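PDB 3HZE: Ycf54 protein from Thermosynechococcus elongatus, which is of unknown biochemical function but belongs to the Ycf54 family, whose members probably assist the cyclase step of chlorophyll biosynthesis. Local coordinates for residues 6-10 against 57-62. Coordinates in Å, arbitrary orientation, origin at the centre of the assembly. Residues are numbered along the deposited sequence.
Sequences YILAS and QKARCP
Leu8 packs against the C-terminal turn of helix 55-60, its side chain meeting both Gln57 and Cys61: its CD2 lies 4.2 Å from Gln57 CB and its CG 3.8 Å from Cys61 SG. Residues 6-10 are extended, so Tyr6, Leu8 and Ser10 point toward residues 57-62 while Ile7 and Ala9 point away. Tyr6 (chi1 p) directs its ring so that OH donates a very short hydrogen bond of 2.5 Å to Gln57 OE1, near the ring plane; Gln57 reaches it with chi1 m and chi2 t, its NE2 binding Met88 O. The helix closes with Cys61 N to Gln57 O at 2.9 Å, and Cys61 then turns extended (-83/124). Its t rotamer lays SG against the strand backbone, 3.6 Å from Ala9 C and 3.7 Å from Ser10 N. From here the two segments run roughly parallel, CA atoms 6.2 Å apart for Ala9-Cys61 and 5.3 Å for Ser10-Pro62, with Ser10 CB 3.4 Å and CA 3.6 Å (a CA-H...O contact) from Pro62 O; Ser10 OG caps Phe13 N. This is helix-on-sheet packing: strand 3-10, between strands 65-70 and 87-92, takes helix 55-60 on one face, while Ile7 meets helix 73-83 on the other.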
loop_
_atom_site.group_PDB
_atom_site.type_symbol
_atom_site.label_atom_id
_atom_site.label_comp_id
_atom_site.label_asym_id
_atom_site.label_seq_id
_atom_site.Cartn_x
_atom_site.Cartn_y
_atom_site.Cartn_z
ATOM N N TYR A 6 2.905 -5.274 -0.998
ATOM C CA TYR A 6 2.037 -4.130 -1.246
ATOM C C TYR A 6 1.069 -4.296 -2.397
ATOM O O TYR A 6 1.291 -5.100 -3.300
ATOM C CB TYR A 6 2.904 -2.903 -1.542
ATOM C CG TYR A 6 3.641 -3.020 -2.867
ATOM C CD1 TYR A 6 3.004 -2.734 -4.073
ATOM C CD2 TYR A 6 4.953 -3.488 -2.915
ATOM C CE1 TYR A 6 3.661 -2.919 -5.302
ATOM C CE2 TYR A 6 5.615 -3.674 -4.128
ATOM C CZ TYR A 6 4.963 -3.389 -5.315
ATOM O OH TYR A 6 5.620 -3.579 -6.507
ATOM N N ILE A 7 -0.015 -3.530 -2.354
ATOM C CA ILE A 7 -0.944 -3.498 -3.466
ATOM C C ILE A 7 -0.813 -2.044 -3.928
ATOM O O ILE A 7 -0.592 -1.144 -3.114
ATOM C CB ILE A 7 -2.413 -3.784 -3.081
ATOM C CG1 ILE A 7 -2.855 -2.878 -1.935
ATOM C CG2 ILE A 7 -2.587 -5.267 -2.779
ATOM C CD1 ILE A 7 -4.367 -2.756 -1.813
ATOM N N LEU A 8 -0.915 -1.818 -5.228
ATOM C CA LEU A 8 -0.801 -0.474 -5.766
ATOM C C LEU A 8 -2.011 -0.172 -6.640
ATOM O O LEU A 8 -2.421 -1.009 -7.430
ATOM C CB LEU A 8 0.483 -0.363 -6.599
ATOM C CG LEU A 8 0.757 0.927 -7.371
ATOM C CD1 LEU A 8 1.046 2.070 -6.394
ATOM C CD2 LEU A 8 1.958 0.698 -8.299
ATOM N N ALA A 9 -2.594 1.013 -6.487
ATOM C CA ALA A 9 -3.747 1.393 -7.303
ATOM C C ALA A 9 -3.878 2.905 -7.375
ATOM O O ALA A 9 -3.292 3.634 -6.564
ATOM C CB ALA A 9 -5.026 0.792 -6.724
ATOM N N SER A 10 -4.668 3.378 -8.333
ATOM C CA SER A 10 -4.877 4.811 -8.485
ATOM C C SER A 10 -5.692 5.293 -7.291
ATOM O O SER A 10 -6.473 4.531 -6.714
ATOM C CB SER A 10 -5.640 5.099 -9.784
ATOM O OG SER A 10 -6.958 4.581 -9.718
ATOM N N GLN A 57 5.323 -1.280 -13.279
ATOM C CA GLN A 57 4.113 -1.004 -12.516
ATOM C C GLN A 57 3.773 0.479 -12.527
ATOM O O GLN A 57 2.601 0.850 -12.522
ATOM C CB GLN A 57 4.262 -1.504 -11.080
ATOM C CG GLN A 57 4.473 -3.011 -10.992
ATOM C CD GLN A 57 4.091 -3.574 -9.643
ATOM O OE1 GLN A 57 4.425 -3.006 -8.603
ATOM N NE2 GLN A 57 3.404 -4.710 -9.647
ATOM N N LYS A 58 4.792 1.331 -12.546
ATOM C CA LYS A 58 4.542 2.766 -12.575
ATOM C C LYS A 58 3.859 3.130 -13.881
ATOM O O LYS A 58 2.999 4.003 -13.923
ATOM C CB LYS A 58 5.843 3.558 -12.459
ATOM C CG LYS A 58 5.625 5.062 -12.522
ATOM C CD LYS A 58 6.929 5.823 -12.652
ATOM C CE LYS A 58 6.673 7.323 -12.792
ATOM N NZ LYS A 58 7.931 8.098 -13.035
ATOM N N ALA A 59 4.245 2.453 -14.954
ATOM C CA ALA A 59 3.659 2.718 -16.263
ATOM C C ALA A 59 2.210 2.249 -16.328
ATOM O O ALA A 59 1.353 2.920 -16.903
ATOM C CB ALA A 59 4.482 2.019 -17.345
ATOM N N ARG A 60 1.940 1.096 -15.725
ATOM C CA ARG A 60 0.600 0.525 -15.734
ATOM C C ARG A 60 -0.407 1.184 -14.795
ATOM O O ARG A 60 -1.590 1.277 -15.122
ATOM C CB ARG A 60 0.668 -0.967 -15.410
ATOM C CG ARG A 60 1.244 -1.828 -16.518
ATOM C CD ARG A 60 1.289 -3.284 -16.087
ATOM N NE ARG A 60 -0.010 -3.765 -15.621
ATOM C CZ ARG A 60 -0.229 -5.001 -15.184
ATOM N NH1 ARG A 60 0.766 -5.879 -15.154
ATOM N NH2 ARG A 60 -1.440 -5.365 -14.778
ATOM N N CYS A 61 0.050 1.634 -13.634
ATOM C CA CYS A 61 -0.862 2.240 -12.673
ATOM C C CYS A 61 -1.159 3.709 -12.942
ATOM O O CYS A 61 -0.248 4.524 -13.031
ATOM C CB CYS A 61 -0.306 2.083 -11.253
ATOM S SG CYS A 61 -1.445 2.631 -9.954
ATOM N N PRO A 62 -2.448 4.060 -13.090
ATOM C CA PRO A 62 -2.840 5.450 -13.344
ATOM C C PRO A 62 -2.452 6.332 -12.152
ATOM O O PRO A 62 -2.572 5.911 -10.997
ATOM C CB PRO A 62 -4.355 5.354 -13.532
ATOM C CG PRO A 62 -4.544 3.971 -14.091
ATOM C CD PRO A 62 -3.600 3.151 -13.233
#